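Local coordinates for protein putative mannose-6-phosphate isomerase YvyI (Bacillus subtilis, PDB 1QWR) that probably interconverts D-mannose 6-phosphate and D-fructose 6-phosphate as a zinc-dependent isomerase of the type 1 phosphomannose isomerase family, at residues 8-16 with 49-57. Numbering follows the deposited sequence.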
loop_
_atom_site.group_PDB
_atom_site.type_symbol
_atom_site.label_atom_id
_atom_site.label_comp_id
_atom_site.label_asym_id
_atom_site.label_seq_id
_atom_site.Cartn_x
_atom_site.Cartn_y
_atom_site.Cartn_z
ATOM N N PRO A 8 5.943 15.763 13.375
ATOM C CA PRO A 8 5.221 14.636 12.768
ATOM C C PRO A 8 3.776 14.986 12.456
ATOM O O PRO A 8 3.125 15.699 13.234
ATOM C CB PRO A 8 5.340 13.538 13.829
ATOM C CG PRO A 8 6.659 13.858 14.490
ATOM C CD PRO A 8 6.589 15.360 14.637
ATOM N N ILE A 9 3.265 14.485 11.329
ATOM C CA ILE A 9 1.876 14.764 10.948
ATOM C C ILE A 9 1.136 13.433 10.960
ATOM O O ILE A 9 1.329 12.620 10.060
ATOM C CB ILE A 9 1.818 15.390 9.531
ATOM C CG1 ILE A 9 2.631 16.683 9.511
ATOM C CG2 ILE A 9 0.353 15.628 9.096
ATOM C CD1 ILE A 9 2.955 17.161 8.100
ATOM N N PHE A 10 0.299 13.208 11.970
ATOM C CA PHE A 10 -0.428 11.948 12.066
ATOM C C PHE A 10 -1.693 12.011 11.238
ATOM O O PHE A 10 -2.299 13.079 11.089
ATOM C CB PHE A 10 -0.759 11.630 13.530
ATOM C CG PHE A 10 0.434 11.179 14.330
ATOM C CD1 PHE A 10 0.687 9.820 14.527
ATOM C CD2 PHE A 10 1.331 12.111 14.840
ATOM C CE1 PHE A 10 1.836 9.397 15.217
ATOM C CE2 PHE A 10 2.487 11.702 15.536
ATOM C CZ PHE A 10 2.735 10.341 15.719
ATOM N N LEU A 11 -2.079 10.860 10.697
ATOM C CA LEU A 11 -3.248 10.752 9.841
ATOM C C LEU A 11 -4.312 9.838 10.417
ATOM O O LEU A 11 -4.018 8.776 10.942
ATOM C CB LEU A 11 -2.832 10.232 8.454
ATOM C CG LEU A 11 -1.806 11.208 7.864
ATOM C CD1 LEU A 11 -1.161 10.652 6.631
ATOM C CD2 LEU A 11 -2.530 12.532 7.581
ATOM N N THR A 12 -5.559 10.266 10.296
ATOM C CA THR A 12 -6.679 9.470 10.782
ATOM C C THR A 12 -7.088 8.544 9.661
ATOM O O THR A 12 -7.348 8.991 8.549
ATOM C CB THR A 12 -7.871 10.350 11.123
ATOM O OG1 THR A 12 -7.521 11.188 12.224
ATOM C CG2 THR A 12 -9.092 9.473 11.489
ATOM N N PRO A 13 -7.172 7.241 9.943
ATOM C CA PRO A 13 -7.553 6.249 8.931
ATOM C C PRO A 13 -8.975 6.329 8.356
ATOM O O PRO A 13 -9.928 6.727 9.031
ATOM C CB PRO A 13 -7.287 4.919 9.633
ATOM C CG PRO A 13 -7.478 5.228 11.085
ATOM C CD PRO A 13 -6.881 6.610 11.243
ATOM N N VAL A 14 -9.078 5.921 7.099
ATOM C CA VAL A 14 -10.321 5.865 6.338
ATOM C C VAL A 14 -10.516 4.374 6.071
ATOM O O VAL A 14 -9.528 3.666 5.875
ATOM C CB VAL A 14 -10.146 6.583 4.984
ATOM C CG1 VAL A 14 -11.367 6.372 4.100
ATOM C CG2 VAL A 14 -9.913 8.067 5.229
ATOM N N PHE A 15 -11.756 3.883 6.048
ATOM C CA PHE A 15 -11.967 2.457 5.814
ATOM C C PHE A 15 -12.874 2.140 4.635
ATOM O O PHE A 15 -13.761 2.921 4.294
ATOM C CB PHE A 15 -12.520 1.794 7.083
ATOM C CG PHE A 15 -11.575 1.863 8.256
ATOM C CD1 PHE A 15 -10.535 0.946 8.390
ATOM C CD2 PHE A 15 -11.694 2.879 9.188
ATOM C CE1 PHE A 15 -9.609 1.051 9.451
ATOM C CE2 PHE A 15 -10.787 2.997 10.241
ATOM C CZ PHE A 15 -9.739 2.081 10.374
ATOM N N LYS A 16 -12.654 0.979 4.023
ATOM C CA LYS A 16 -13.463 0.556 2.889
ATOM C C LYS A 16 -13.961 -0.871 3.055
ATOM O O LYS A 16 -13.172 -1.787 3.257
ATOM C CB LYS A 16 -12.665 0.615 1.580
ATOM C CG LYS A 16 -12.143 1.985 1.203
ATOM C CD LYS A 16 -13.278 2.973 0.939
ATOM C CE LYS A 16 -12.739 4.274 0.361
ATOM N NZ LYS A 16 -13.784 5.338 0.351
ATOM N N LYS A 49 -11.409 9.736 -3.327
ATOM C CA LYS A 49 -12.430 8.812 -2.817
ATOM C C LYS A 49 -12.325 8.475 -1.324
ATOM O O LYS A 49 -13.195 7.811 -0.765
ATOM C CB LYS A 49 -12.411 7.520 -3.632
ATOM C CG LYS A 49 -12.902 7.687 -5.069
ATOM C CD LYS A 49 -12.937 6.330 -5.762
ATOM C CE LYS A 49 -13.369 6.439 -7.232
ATOM N NZ LYS A 49 -13.283 5.124 -7.950
ATOM N N GLY A 50 -11.259 8.923 -0.671
ATOM C CA GLY A 50 -11.126 8.655 0.745
ATOM C C GLY A 50 -9.839 9.245 1.283
ATOM O O GLY A 50 -8.946 8.492 1.648
ATOM N N PRO A 51 -9.708 10.585 1.339
ATOM C CA PRO A 51 -8.460 11.173 1.848
ATOM C C PRO A 51 -8.315 11.154 3.370
ATOM O O PRO A 51 -9.310 11.257 4.117
ATOM C CB PRO A 51 -8.489 12.591 1.286
ATOM C CG PRO A 51 -9.987 12.930 1.341
ATOM C CD PRO A 51 -10.650 11.629 0.867
ATOM N N SER A 52 -7.071 11.000 3.822
ATOM C CA SER A 52 -6.762 11.005 5.241
ATOM C C SER A 52 -6.923 12.420 5.758
ATOM O O SER A 52 -6.720 13.374 5.031
ATOM C CB SER A 52 -5.306 10.593 5.482
ATOM O OG SER A 52 -5.012 9.335 4.904
ATOM N N THR A 53 -7.262 12.557 7.031
ATOM C CA THR A 53 -7.375 13.880 7.625
ATOM C C THR A 53 -6.290 13.957 8.687
ATOM O O THR A 53 -5.990 12.958 9.332
ATOM C CB THR A 53 -8.755 14.089 8.290
ATOM O OG1 THR A 53 -9.030 12.995 9.172
ATOM C CG2 THR A 53 -9.842 14.155 7.245
ATOM N N VAL A 54 -5.675 15.130 8.840
ATOM C CA VAL A 54 -4.628 15.330 9.836
ATOM C C VAL A 54 -5.216 15.178 11.229
ATOM O O VAL A 54 -6.229 15.807 11.581
ATOM C CB VAL A 54 -3.998 16.708 9.687
ATOM C CG1 VAL A 54 -2.948 16.920 10.763
ATOM C CG2 VAL A 54 -3.397 16.837 8.300
ATOM N N ALA A 55 -4.567 14.341 12.022
ATOM C CA ALA A 55 -5.028 14.015 13.355
ATOM C C ALA A 55 -4.490 14.885 14.473
ATOM O O ALA A 55 -5.033 14.860 15.584
ATOM C CB ALA A 55 -4.706 12.534 13.651
ATOM N N ASN A 56 -3.452 15.669 14.195
ATOM C CA ASN A 56 -2.828 16.482 15.253
ATOM C C ASN A 56 -2.211 17.769 14.756
ATOM O O ASN A 56 -2.051 17.977 13.554
ATOM C CB ASN A 56 -1.676 15.716 15.892
ATOM C CG ASN A 56 -0.515 15.517 14.908
ATOM O OD1 ASN A 56 -0.691 14.894 13.862
ATOM N ND2 ASN A 56 0.657 16.070 15.225
ATOM N N GLY A 57 -1.810 18.606 15.712
ATOM C CA GLY A 57 -1.150 19.856 15.385
ATOM C C GLY A 57 -2.024 20.924 14.762
ATOM O O GLY A 57 -3.245 20.783 14.708
HETATM O O HOH W 1 -9.370 10.672 7.881
#
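Asn56 grips the backbone of residues 8-10 with both ends of its amide. Its OD1 accepts the N-H of Phe10 at 2.7 Å, and its ND2 gives a nearly straight bond of 3.2 Å to Pro8 O. Asn56 CG stands between its own backbone N and carbonyl carbon (chi1 67°), which turns the amide across to residues 8-10. OD1 also lies at the edge of the Phe10 ring, whose plane is 76° from the amide. With an alanine here, Phe10 N and Pro8 O would probably lose these partners, and the segment around residue 56 would be held less firmly against residues 8-10.

Two backbone bonds follow, in a short and weakly bonded antiparallel pairing. Ala55 N reaches Phe10 O at 2.8 Å, and Thr12 N reaches Thr53 O at 2.9 Å. A water bridges Thr12 O and Thr53 OG1. Ile9 CG2 packs on Val54 CG1 at 3.9 Å. Farther along, Val14 CG2 rests 3.4 Å from Pro51 O. Lys16, bent at chi2 (-64°), brings NZ to Lys49 O at 2.8 Å; it also makes a cation-pi contact with Trp42.

Outside the pair, Ser52 OG bonds to Ser45 N, and Lys49 NZ forms a salt bridge with Asp192. Leu67 of helix 64-70 packs against Ile9 and Val54. Strand 9-17 also pairs with strands 38-44 and 296-299, so the short strand 53-54 joins a cupin-type beta framework.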